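Local coordinates for protein N-acetylglucosaminidase (Paenibacillus barengoltzii, PDB 6INX) that probably hydrolyses glycosidic bonds next to N-acetylglucosamine, as a family 18 glycoside hydrolase built on a TIM barrel, at residues Gly9-Arg14 against Phe323-Cys328; Ile32-Val37 against Leu66-Gly71; Val244-Arg249 against Tyr290-Gln295; Phe278-Asp283 against Asp302-Arg307. All coordinates share one frame; numbering follows the deposited sequence.

Interaction 1 of 4, residues Gly9-Arg14 against Phe323-Cys328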
# COMPACT_ATOMS: atom_id res chain seq x y z
N GLY A 9 7.44 -17.67 20.61
CA GLY A 9 6.34 -16.90 21.14
C GLY A 9 6.79 -15.61 21.79
O GLY A 9 7.71 -15.62 22.63
N TYR A 10 6.18 -14.49 21.42
CA TYR A 10 6.32 -13.28 22.20
C TYR A 10 5.55 -13.42 23.51
O TYR A 10 4.38 -13.83 23.51
CB TYR A 10 5.83 -12.06 21.41
CG TYR A 10 6.88 -11.55 20.45
CD1 TYR A 10 7.84 -10.63 20.85
CD2 TYR A 10 6.93 -12.04 19.15
CE1 TYR A 10 8.83 -10.19 19.96
CE2 TYR A 10 7.90 -11.61 18.26
CZ TYR A 10 8.85 -10.69 18.67
OH TYR A 10 9.82 -10.27 17.78
N VAL A 11 6.23 -13.15 24.62
CA VAL A 11 5.62 -13.18 25.94
C VAL A 11 5.97 -11.87 26.63
O VAL A 11 7.16 -11.57 26.82
CB VAL A 11 6.13 -14.36 26.78
CG1 VAL A 11 5.38 -14.41 28.11
CG2 VAL A 11 5.98 -15.66 26.00
N SER A 12 4.96 -11.09 27.00
CA SER A 12 5.23 -9.90 27.80
C SER A 12 5.85 -10.30 29.13
O SER A 12 5.59 -11.38 29.67
CB SER A 12 3.95 -9.10 28.03
OG SER A 12 3.14 -9.72 29.00
N ASP A 13 6.71 -9.42 29.67
CA ASP A 13 7.31 -9.69 30.97
C ASP A 13 6.24 -9.98 32.01
O ASP A 13 6.41 -10.85 32.88
CB ASP A 13 8.19 -8.51 31.38
CG ASP A 13 8.55 -8.52 32.86
OD1 ASP A 13 9.25 -9.45 33.31
OD2 ASP A 13 8.14 -7.59 33.58
N ARG A 14 5.11 -9.27 31.92
CA ARG A 14 4.02 -9.45 32.86
C ARG A 14 3.42 -10.85 32.80
O ARG A 14 2.87 -11.34 33.79
CB ARG A 14 2.96 -8.38 32.58
CG ARG A 14 1.66 -8.49 33.36
CD ARG A 14 0.74 -7.33 32.98
NE ARG A 14 1.44 -6.05 33.07
CZ ARG A 14 1.71 -5.42 34.20
NH1 ARG A 14 1.36 -5.95 35.37
NH2 ARG A 14 2.35 -4.26 34.18
N PHE A 323 4.69 -15.91 17.07
CA PHE A 323 3.37 -15.35 17.33
C PHE A 323 3.41 -14.19 18.32
O PHE A 323 4.24 -14.15 19.23
CB PHE A 323 2.36 -16.41 17.77
CG PHE A 323 2.68 -17.07 19.09
CD1 PHE A 323 2.28 -16.49 20.29
CD2 PHE A 323 3.33 -18.30 19.12
CE1 PHE A 323 2.57 -17.12 21.51
CE2 PHE A 323 3.60 -18.92 20.33
CZ PHE A 323 3.22 -18.34 21.52
N TRP A 324 2.48 -13.26 18.12
CA TRP A 324 2.18 -12.19 19.07
C TRP A 324 0.73 -12.38 19.47
O TRP A 324 -0.15 -12.37 18.60
CB TRP A 324 2.33 -10.81 18.41
CG TRP A 324 1.98 -9.72 19.39
CD1 TRP A 324 0.74 -9.24 19.69
CD2 TRP A 324 2.89 -9.05 20.26
NE1 TRP A 324 0.83 -8.28 20.67
CE2 TRP A 324 2.14 -8.15 21.05
CE3 TRP A 324 4.27 -9.11 20.45
CZ2 TRP A 324 2.72 -7.33 22.00
CZ3 TRP A 324 4.85 -8.30 21.40
CH2 TRP A 324 4.07 -7.42 22.16
N GLU A 325 0.44 -12.55 20.77
CA GLU A 325 1.36 -12.67 21.90
C GLU A 325 0.73 -13.70 22.85
O GLU A 325 -0.48 -13.92 22.81
CB GLU A 325 1.50 -11.30 22.59
CG GLU A 325 2.44 -11.27 23.82
CD GLU A 325 1.70 -11.55 25.12
OE1 GLU A 325 0.46 -11.43 25.13
OE2 GLU A 325 2.34 -11.90 26.13
N TYR A 326 1.55 -14.31 23.72
CA TYR A 326 1.12 -15.45 24.54
C TYR A 326 -0.20 -15.20 25.28
O TYR A 326 -1.09 -16.07 25.28
CB TYR A 326 2.24 -15.78 25.53
CG TYR A 326 1.87 -16.73 26.65
CD1 TYR A 326 2.01 -18.10 26.50
CD2 TYR A 326 1.41 -16.24 27.86
CE1 TYR A 326 1.68 -18.96 27.54
CE2 TYR A 326 1.09 -17.09 28.90
CZ TYR A 326 1.23 -18.45 28.73
OH TYR A 326 0.90 -19.28 29.77
N GLY A 327 -0.34 -14.05 25.92
CA GLY A 327 -1.51 -13.75 26.73
C GLY A 327 -2.79 -13.45 25.97
O GLY A 327 -3.85 -13.30 26.59
N CYS A 328 -2.72 -13.35 24.65
CA CYS A 328 -3.89 -13.02 23.85
C CYS A 328 -4.82 -14.19 23.62
O CYS A 328 -5.93 -13.99 23.09
CB CYS A 328 -3.46 -12.48 22.49
SG CYS A 328 -2.51 -10.97 22.58

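Interaction 2 of 4, residues Ile32-Val37 against Leu66-Gly71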
# COMPACT_ATOMS: atom_id res chain seq x y z
N ILE A 32 10.95 -12.00 25.01
CA ILE A 32 10.39 -11.27 26.14
C ILE A 32 10.17 -9.81 25.73
O ILE A 32 11.12 -9.12 25.36
CB ILE A 32 11.31 -11.35 27.35
CG1 ILE A 32 11.49 -12.79 27.80
CG2 ILE A 32 10.72 -10.54 28.50
CD1 ILE A 32 12.44 -12.92 28.98
N ALA A 33 8.93 -9.33 25.86
CA ALA A 33 8.56 -7.98 25.42
C ALA A 33 8.31 -7.09 26.64
O ALA A 33 7.47 -7.43 27.48
CB ALA A 33 7.28 -8.06 24.59
N PHE A 34 9.01 -5.95 26.74
CA PHE A 34 10.06 -5.46 25.83
C PHE A 34 11.08 -4.72 26.67
O PHE A 34 10.71 -3.98 27.59
CB PHE A 34 9.52 -4.38 24.89
CG PHE A 34 8.73 -4.88 23.72
CD1 PHE A 34 9.34 -5.63 22.72
CD2 PHE A 34 7.39 -4.54 23.57
CE1 PHE A 34 8.61 -6.06 21.62
CE2 PHE A 34 6.66 -4.98 22.47
CZ PHE A 34 7.28 -5.73 21.50
N GLY A 35 12.36 -4.83 26.34
CA GLY A 35 13.31 -3.82 26.77
C GLY A 35 13.13 -2.54 25.97
O GLY A 35 12.52 -2.52 24.91
N HIS A 36 13.64 -1.44 26.53
CA HIS A 36 13.56 -0.13 25.88
C HIS A 36 14.96 0.44 25.70
O HIS A 36 15.93 -0.07 26.25
CB HIS A 36 12.70 0.83 26.70
CG HIS A 36 11.31 0.33 26.95
ND1 HIS A 36 10.61 0.64 28.09
CD2 HIS A 36 10.50 -0.46 26.21
CE1 HIS A 36 9.42 0.06 28.04
NE2 HIS A 36 9.33 -0.62 26.91
N VAL A 37 15.06 1.51 24.90
CA VAL A 37 16.33 2.18 24.63
C VAL A 37 16.29 3.56 25.28
O VAL A 37 15.38 4.35 25.01
CB VAL A 37 16.60 2.30 23.12
CG1 VAL A 37 17.86 3.16 22.87
CG2 VAL A 37 16.76 0.92 22.49
N LEU A 66 15.02 -14.99 24.44
CA LEU A 66 15.55 -13.73 23.93
C LEU A 66 14.86 -12.55 24.60
O LEU A 66 13.68 -12.61 24.97
CB LEU A 66 15.33 -13.63 22.41
CG LEU A 66 15.82 -14.84 21.61
CD1 LEU A 66 15.46 -14.68 20.14
CD2 LEU A 66 17.32 -15.03 21.80
N LEU A 67 15.61 -11.46 24.76
CA LEU A 67 15.01 -10.20 25.18
C LEU A 67 14.68 -9.40 23.93
O LEU A 67 15.58 -9.06 23.16
CB LEU A 67 15.99 -9.41 26.04
CG LEU A 67 15.52 -7.99 26.41
CD1 LEU A 67 14.32 -8.01 27.36
CD2 LEU A 67 16.68 -7.20 27.03
N SER A 68 13.40 -9.12 23.72
CA SER A 68 13.01 -8.28 22.60
C SER A 68 13.12 -6.82 23.03
O SER A 68 12.66 -6.45 24.11
CB SER A 68 11.59 -8.58 22.15
OG SER A 68 11.28 -7.85 20.97
N VAL A 69 13.74 -6.00 22.19
CA VAL A 69 14.02 -4.61 22.52
C VAL A 69 13.30 -3.74 21.51
O VAL A 69 13.57 -3.84 20.31
CB VAL A 69 15.53 -4.33 22.48
CG1 VAL A 69 15.82 -2.85 22.75
CG2 VAL A 69 16.26 -5.20 23.50
N GLY A 70 12.39 -2.89 22.00
CA GLY A 70 11.70 -1.98 21.11
C GLY A 70 10.20 -2.18 21.15
O GLY A 70 9.59 -2.09 22.22
N GLY A 71 9.61 -2.45 19.99
CA GLY A 71 8.17 -2.50 19.85
C GLY A 71 7.63 -1.22 19.24
O GLY A 71 8.34 -0.22 19.10

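Interaction 3 of 4, residues Val244-Arg249 against Tyr290-Gln295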
# COMPACT_ATOMS: atom_id res chain seq x y z
N VAL A 244 -18.85 -0.33 8.28
CA VAL A 244 -18.53 -0.65 6.89
C VAL A 244 -19.79 -1.09 6.16
O VAL A 244 -20.68 -1.72 6.76
CB VAL A 244 -17.39 -1.67 6.76
CG1 VAL A 244 -16.26 -1.35 7.73
CG2 VAL A 244 -17.88 -3.04 7.00
N PRO A 245 -19.93 -0.74 4.88
CA PRO A 245 -21.13 -1.12 4.13
C PRO A 245 -21.32 -2.63 4.10
O PRO A 245 -20.36 -3.41 4.02
CB PRO A 245 -20.84 -0.59 2.72
CG PRO A 245 -19.89 0.54 2.95
CD PRO A 245 -19.05 0.16 4.12
N ASN A 246 -22.59 -3.05 4.11
CA ASN A 246 -22.95 -4.46 4.08
C ASN A 246 -22.92 -4.97 2.64
O ASN A 246 -23.93 -5.26 2.01
CB ASN A 246 -24.31 -4.67 4.74
CG ASN A 246 -24.64 -6.13 4.96
OD1 ASN A 246 -23.82 -7.02 4.74
ND2 ASN A 246 -25.87 -6.38 5.39
N VAL A 247 -21.70 -5.06 2.11
CA VAL A 247 -21.44 -5.49 0.74
C VAL A 247 -20.26 -6.44 0.78
O VAL A 247 -19.28 -6.21 1.50
CB VAL A 247 -21.10 -4.27 -0.14
CG1 VAL A 247 -20.74 -4.71 -1.56
CG2 VAL A 247 -22.25 -3.26 -0.16
N ASN A 248 -20.33 -7.54 0.03
CA ASN A 248 -19.22 -8.49 -0.08
C ASN A 248 -18.79 -9.03 1.29
O ASN A 248 -17.61 -9.30 1.51
CB ASN A 248 -18.01 -7.87 -0.81
CG ASN A 248 -17.01 -8.90 -1.30
OD1 ASN A 248 -17.39 -9.97 -1.79
ND2 ASN A 248 -15.72 -8.59 -1.17
N ARG A 249 -19.76 -9.19 2.20
CA ARG A 249 -19.49 -9.70 3.55
C ARG A 249 -18.49 -8.83 4.30
O ARG A 249 -17.75 -9.31 5.16
CB ARG A 249 -19.05 -11.17 3.55
CG ARG A 249 -20.03 -12.12 2.89
CD ARG A 249 -19.38 -13.47 2.64
NE ARG A 249 -20.06 -14.18 1.56
CZ ARG A 249 -19.77 -14.03 0.28
NH1 ARG A 249 -18.80 -13.21 -0.09
NH2 ARG A 249 -20.44 -14.71 -0.64
N TYR A 290 -12.57 -14.53 8.68
CA TYR A 290 -13.01 -13.18 9.02
C TYR A 290 -14.44 -13.23 9.54
O TYR A 290 -15.19 -14.17 9.25
CB TYR A 290 -12.86 -12.20 7.85
CG TYR A 290 -13.62 -12.52 6.58
CD1 TYR A 290 -13.16 -13.49 5.70
CD2 TYR A 290 -14.75 -11.80 6.22
CE1 TYR A 290 -13.83 -13.77 4.52
CE2 TYR A 290 -15.43 -12.06 5.04
CZ TYR A 290 -14.96 -13.05 4.19
OH TYR A 290 -15.65 -13.31 3.02
N LEU A 291 -14.81 -12.22 10.33
CA LEU A 291 -16.14 -12.11 10.91
C LEU A 291 -16.81 -10.84 10.40
O LEU A 291 -16.16 -9.81 10.23
CB LEU A 291 -16.08 -12.01 12.43
CG LEU A 291 -15.27 -13.07 13.16
CD1 LEU A 291 -15.40 -12.87 14.67
CD2 LEU A 291 -15.73 -14.46 12.76
N PHE A 292 -18.12 -10.92 10.17
CA PHE A 292 -18.89 -9.75 9.78
C PHE A 292 -20.30 -9.91 10.29
O PHE A 292 -20.88 -11.00 10.19
CB PHE A 292 -18.91 -9.61 8.25
CG PHE A 292 -19.40 -8.27 7.78
CD1 PHE A 292 -18.84 -7.10 8.26
CD2 PHE A 292 -20.41 -8.17 6.83
CE1 PHE A 292 -19.28 -5.86 7.83
CE2 PHE A 292 -20.84 -6.93 6.37
CZ PHE A 292 -20.27 -5.78 6.87
N ASP A 293 -20.86 -8.83 10.83
CA ASP A 293 -22.24 -8.82 11.32
C ASP A 293 -23.13 -7.89 10.51
O ASP A 293 -24.26 -7.60 10.93
CB ASP A 293 -22.29 -8.41 12.79
CG ASP A 293 -22.03 -6.93 13.01
OD1 ASP A 293 -21.41 -6.27 12.13
OD2 ASP A 293 -22.43 -6.39 14.06
N GLY A 294 -22.63 -7.38 9.39
CA GLY A 294 -23.35 -6.39 8.60
C GLY A 294 -22.80 -4.99 8.72
O GLY A 294 -23.19 -4.13 7.92
N GLN A 295 -21.90 -4.73 9.68
CA GLN A 295 -21.44 -3.39 9.98
C GLN A 295 -19.99 -3.38 10.48
O GLN A 295 -19.23 -2.46 10.17
CB GLN A 295 -22.37 -2.80 11.05
CG GLN A 295 -22.18 -1.33 11.36
CD GLN A 295 -22.98 -0.91 12.58
OE1 GLN A 295 -23.29 -1.73 13.46
NE2 GLN A 295 -23.30 0.38 12.66
O HOH W 1 -23.40 -1.33 7.20
O HOH W 2 -16.54 -11.88 0.92

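Interaction 4 of 4, residues Phe278-Asp283 against Asp302-Arg307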
# COMPACT_ATOMS: atom_id res chain seq x y z
N PHE A 278 -22.39 -11.96 14.53
CA PHE A 278 -21.21 -12.06 13.69
C PHE A 278 -21.14 -13.45 13.07
O PHE A 278 -21.22 -14.46 13.78
CB PHE A 278 -19.94 -11.81 14.51
CG PHE A 278 -19.74 -10.37 14.88
CD1 PHE A 278 -20.35 -9.84 16.01
CD2 PHE A 278 -18.97 -9.53 14.09
CE1 PHE A 278 -20.18 -8.52 16.35
CE2 PHE A 278 -18.80 -8.20 14.42
CZ PHE A 278 -19.40 -7.69 15.56
N VAL A 279 -20.98 -13.49 11.76
CA VAL A 279 -20.84 -14.74 11.02
C VAL A 279 -19.38 -14.93 10.64
O VAL A 279 -18.73 -13.99 10.17
CB VAL A 279 -21.73 -14.72 9.77
CG1 VAL A 279 -21.58 -16.01 9.00
CG2 VAL A 279 -23.18 -14.47 10.16
N ARG A 280 -18.86 -16.13 10.85
CA ARG A 280 -17.52 -16.46 10.38
C ARG A 280 -17.56 -16.89 8.93
O ARG A 280 -18.34 -17.77 8.53
CB ARG A 280 -16.89 -17.56 11.24
CG ARG A 280 -15.52 -18.00 10.73
CD ARG A 280 -15.07 -19.26 11.42
NE ARG A 280 -13.70 -19.68 11.10
CZ ARG A 280 -13.36 -20.45 10.07
NH1 ARG A 280 -14.28 -20.88 9.20
NH2 ARG A 280 -12.09 -20.79 9.88
N TYR A 281 -16.70 -16.27 8.13
CA TYR A 281 -16.47 -16.63 6.75
C TYR A 281 -15.03 -17.08 6.58
O TYR A 281 -14.14 -16.69 7.35
CB TYR A 281 -16.76 -15.45 5.83
CG TYR A 281 -18.19 -14.98 5.95
CD1 TYR A 281 -19.23 -15.72 5.39
CD2 TYR A 281 -18.51 -13.82 6.62
CE1 TYR A 281 -20.54 -15.31 5.50
CE2 TYR A 281 -19.82 -13.38 6.74
CZ TYR A 281 -20.83 -14.14 6.16
OH TYR A 281 -22.13 -13.72 6.28
N TRP A 282 -14.80 -17.94 5.59
CA TRP A 282 -13.47 -18.42 5.25
C TRP A 282 -13.13 -17.94 3.85
O TRP A 282 -13.89 -18.17 2.91
CB TRP A 282 -13.41 -19.95 5.33
CG TRP A 282 -12.08 -20.53 4.93
CD1 TRP A 282 -11.78 -21.19 3.77
CD2 TRP A 282 -10.85 -20.48 5.68
NE1 TRP A 282 -10.46 -21.56 3.76
CE2 TRP A 282 -9.86 -21.13 4.92
CE3 TRP A 282 -10.49 -19.94 6.92
CZ2 TRP A 282 -8.55 -21.27 5.35
CZ3 TRP A 282 -9.18 -20.09 7.35
CH2 TRP A 282 -8.23 -20.74 6.57
N ASP A 283 -12.00 -17.25 3.73
CA ASP A 283 -11.49 -16.82 2.43
C ASP A 283 -10.59 -17.93 1.91
O ASP A 283 -9.46 -18.10 2.37
CB ASP A 283 -10.73 -15.50 2.60
CG ASP A 283 -10.31 -14.89 1.28
OD1 ASP A 283 -10.00 -15.65 0.35
OD2 ASP A 283 -10.27 -13.64 1.20
N ASP A 302 -6.88 -18.21 13.06
CA ASP A 302 -7.43 -19.28 13.89
C ASP A 302 -6.65 -20.57 13.69
O ASP A 302 -5.60 -20.56 13.05
CB ASP A 302 -8.95 -19.45 13.67
CG ASP A 302 -9.30 -19.96 12.28
OD1 ASP A 302 -8.41 -20.25 11.46
OD2 ASP A 302 -10.51 -20.07 11.99
N GLU A 303 -7.14 -21.69 14.23
CA GLU A 303 -6.42 -22.95 14.04
C GLU A 303 -6.34 -23.33 12.57
O GLU A 303 -5.35 -23.95 12.14
CB GLU A 303 -7.07 -24.07 14.86
CG GLU A 303 -7.16 -23.79 16.35
CD GLU A 303 -8.49 -23.16 16.77
OE1 GLU A 303 -8.97 -22.23 16.09
OE2 GLU A 303 -9.06 -23.62 17.78
N MET A 304 -7.34 -22.96 11.78
CA MET A 304 -7.37 -23.30 10.36
C MET A 304 -6.30 -22.54 9.58
O MET A 304 -5.52 -23.13 8.82
CB MET A 304 -8.77 -23.02 9.81
CG MET A 304 -9.11 -23.59 8.45
SD MET A 304 -10.87 -23.32 8.05
CE MET A 304 -11.66 -24.50 9.15
N SER A 305 -6.24 -21.22 9.76
CA SER A 305 -5.21 -20.45 9.06
C SER A 305 -3.81 -20.79 9.57
O SER A 305 -2.86 -20.83 8.79
CB SER A 305 -5.50 -18.95 9.17
OG SER A 305 -5.54 -18.51 10.52
N ILE A 306 -3.68 -21.07 10.87
CA ILE A 306 -2.39 -21.47 11.40
C ILE A 306 -1.92 -22.79 10.77
O ILE A 306 -0.75 -22.92 10.40
CB ILE A 306 -2.43 -21.52 12.94
CG1 ILE A 306 -2.44 -20.09 13.51
CG2 ILE A 306 -1.25 -22.31 13.50
CD1 ILE A 306 -2.68 -20.05 15.02
N ARG A 307 -2.82 -23.77 10.61
CA ARG A 307 -2.39 -25.01 9.94
C ARG A 307 -1.89 -24.72 8.53
O ARG A 307 -0.88 -25.26 8.10
CB ARG A 307 -3.49 -26.09 9.91
CG ARG A 307 -3.23 -27.34 9.00
CD ARG A 307 -2.07 -28.10 9.61
NE ARG A 307 -1.69 -29.33 8.94
CZ ARG A 307 -1.90 -30.56 9.43
NH1 ARG A 307 -2.50 -30.75 10.61
NH2 ARG A 307 -1.46 -31.62 8.72
O HOH W 3 -12.36 -19.40 13.93

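Interaction 1 of 4, residues Gly9-Arg14 against Phe323-Cys328
Y10 and W324 cross at about a right angle, Y10 CB lying 3.5 Å from W324 CE3, and their ring planes are inclined at 49° as an oblique aromatic pair. F323 O comes in at the edge of the Y10 ring and accepts Y10 N; the hydroxyl at the far end of that ring bonds D107. F323 turns the face of its ring to G9, whose CA sits 3.5 Å from F323 CZ in a CH-pi contact; any side chain on G9 would run into this ring, which also stacks on F236. Beyond the cis peptide between W324 and E325, Y326 N donates to Y10 O (2.9 Å), and V11 CG2 lies alongside Y326 CB. The E325 chain bends at chi2 (-91°), which swings CD towards the first strand. Its OE2 takes S12 N in an almost straight bond of 2.9 Å (174°) and also has H15 as partner, while OE1 receives G327 N from above the carboxylate plane. Here the first and last strands of the (βα)8 barrel meet in parallel; a tryptophan followed by a cis peptide at the end of the last strand is typical of family 18, where it commonly floors the sugar site.

Interaction 2 of 4, residues Ile32-Val37 against Leu66-Gly71
I32 N donates to L66 O (2.8 Å) and I32 O accepts S68 N, joining two neighbouring parallel strands of the TIM barrel whose short axes cross at -48°. I32 CB and CG1 rest against the same L66 carbonyl. A33 pairs on its other side with V11 of the first barrel strand and with D13 just beyond its end. A cis peptide leads into F34, and the pairing shifts by one residue here, since I32 faces L67 but G35 faces V69. F34 CG, anti to the carbonyl carbon (chi1 -80°), is put 3.3 Å from G70 O. The ring is sandwiched: G70 O lies over one face; G71 CA makes a CH-pi contact on that same face, while A33 CB sits over the centre of the opposite one. S68 OG meets the ring's edge, 3.3 Å from F34 CE1, and its polar partner is D107. An alanine here would remove the ring and would probably open a gap between A33 CB and G71 CA, leaving S68 without its neighbour at the ring edge. G35 N then bonds S68 O, and G35 O takes G70 N (2.9 Å); a side chain on G35 would press on L67 CD2. The H36 ring stacks on H46. Last comes V37, which crosses V69 at about a right angle, V37 CG2 reaching V69 CG1 at 3.9 Å.

Interaction 3 of 4, residues Val244-Arg249 against Tyr290-Gln295
V244 N and Q295 O form the one direct hydrogen bond between the segments, 2.9 Å long and almost straight (178°), using an in-plane lone pair of the carbonyl. Two waters add bridges: one donates to both V244 O and G294 O, the other joins N248 O, R249 NH1 and Y290 OH. Within the second segment D293 OD1 accepts Q295 N in an Asx turn, which shapes the bend that brings G294 back over F292. Packing centres on the F292 ring. G294 N sits over the middle of one face, and V244 CG2 comes within 3.3 Å of F292 CE1. N246 OD1 approaches the edge at F292 CE2 (3.4 Å). F292 CG, anti to the backbone N (chi1 -166°), lies close to R249 O (3.3 Å). An alanine here would remove the ring and would probably open a gap between V244 CG2 and G294 N, with N246 OD1 losing its neighbour at the ring edge. Beside it, R249 O meets the edge of the Y290 ring, 3.6 Å from CE2. Strand 288-292 belongs to the antiparallel sheet of what is probably the α+β insertion domain of family 18. The chemistry implies a loop packed mainly on one buried ring, with a single direct backbone bond and two waters joining its polar margins.

Interaction 4 of 4, residues Phe278-Asp283 against Asp302-Arg307
R280 and D302 form a salt bridge, with R280 NH2 2.7 Å from D302 OD2 and an N-H...O angle of 162°. The aspartate uses its syn lone pair, and the guanidinium and carboxylate planes are nearly coplanar at 17°. R280 NE adds a weak, bent bond of 3.3 Å to the same D302 OD2, and a water that accepts from NE donates to that oxygen as well. R280 gets there with an extended chain from CG to NE. The other carboxylate oxygen is turned into the helix: D302 is the N-cap of helix 303-316, OD1 accepting S305 N at 2.9 Å, while D302 N donates to S305 OG. Together these two bonds make a capping box, and S305 OG has a further partner in D301.

Further out, M304 SD receives a weak bond from R280 NH2 (3.4 Å) and at the same time lies over one face of the W282 six-membered ring, 3.6 Å from its centroid, in a Met-aromatic contact. M304 CG lies over the same ring and touches W282 CH2 at 3.5 Å; the bend at chi3 (-73°) brings M304 CE to within 3.8 Å of R280 NH2. The edge of the indole points at the helix start, W282 CH2 reaching S305 N at 3.8 Å. P289 of the neighbouring strand touches R280, W282 and D302. The contact thus ties the edge strand of the antiparallel sheet to the first turn of the helix, and the arginine together with the helix N-terminus would probably keep D302 ionised.

How the interactions relate
Interactions 1 and 2 lie in the buried barrel core and are joined directly: backbone bonds between strands 6-12 and 29-38 join them, the W324 ring packs on F34, and the side chains of Y10 and S68 both lead to D107, in the family's DxxDxDxE motif. Interactions 3 and 4 sit further out and are only partly buried. They share the antiparallel sheet, where strands 279-283 and 288-292 are neighbours, and R249 packs on Y281. Rings pack in all four; parallel backbone pairing marks the core, and waters and a salt bridge enter towards the surface. Helix 303-316 of interaction 4 runs on towards strand 320-324 of interaction 1, linking the outer sheet to the barrel.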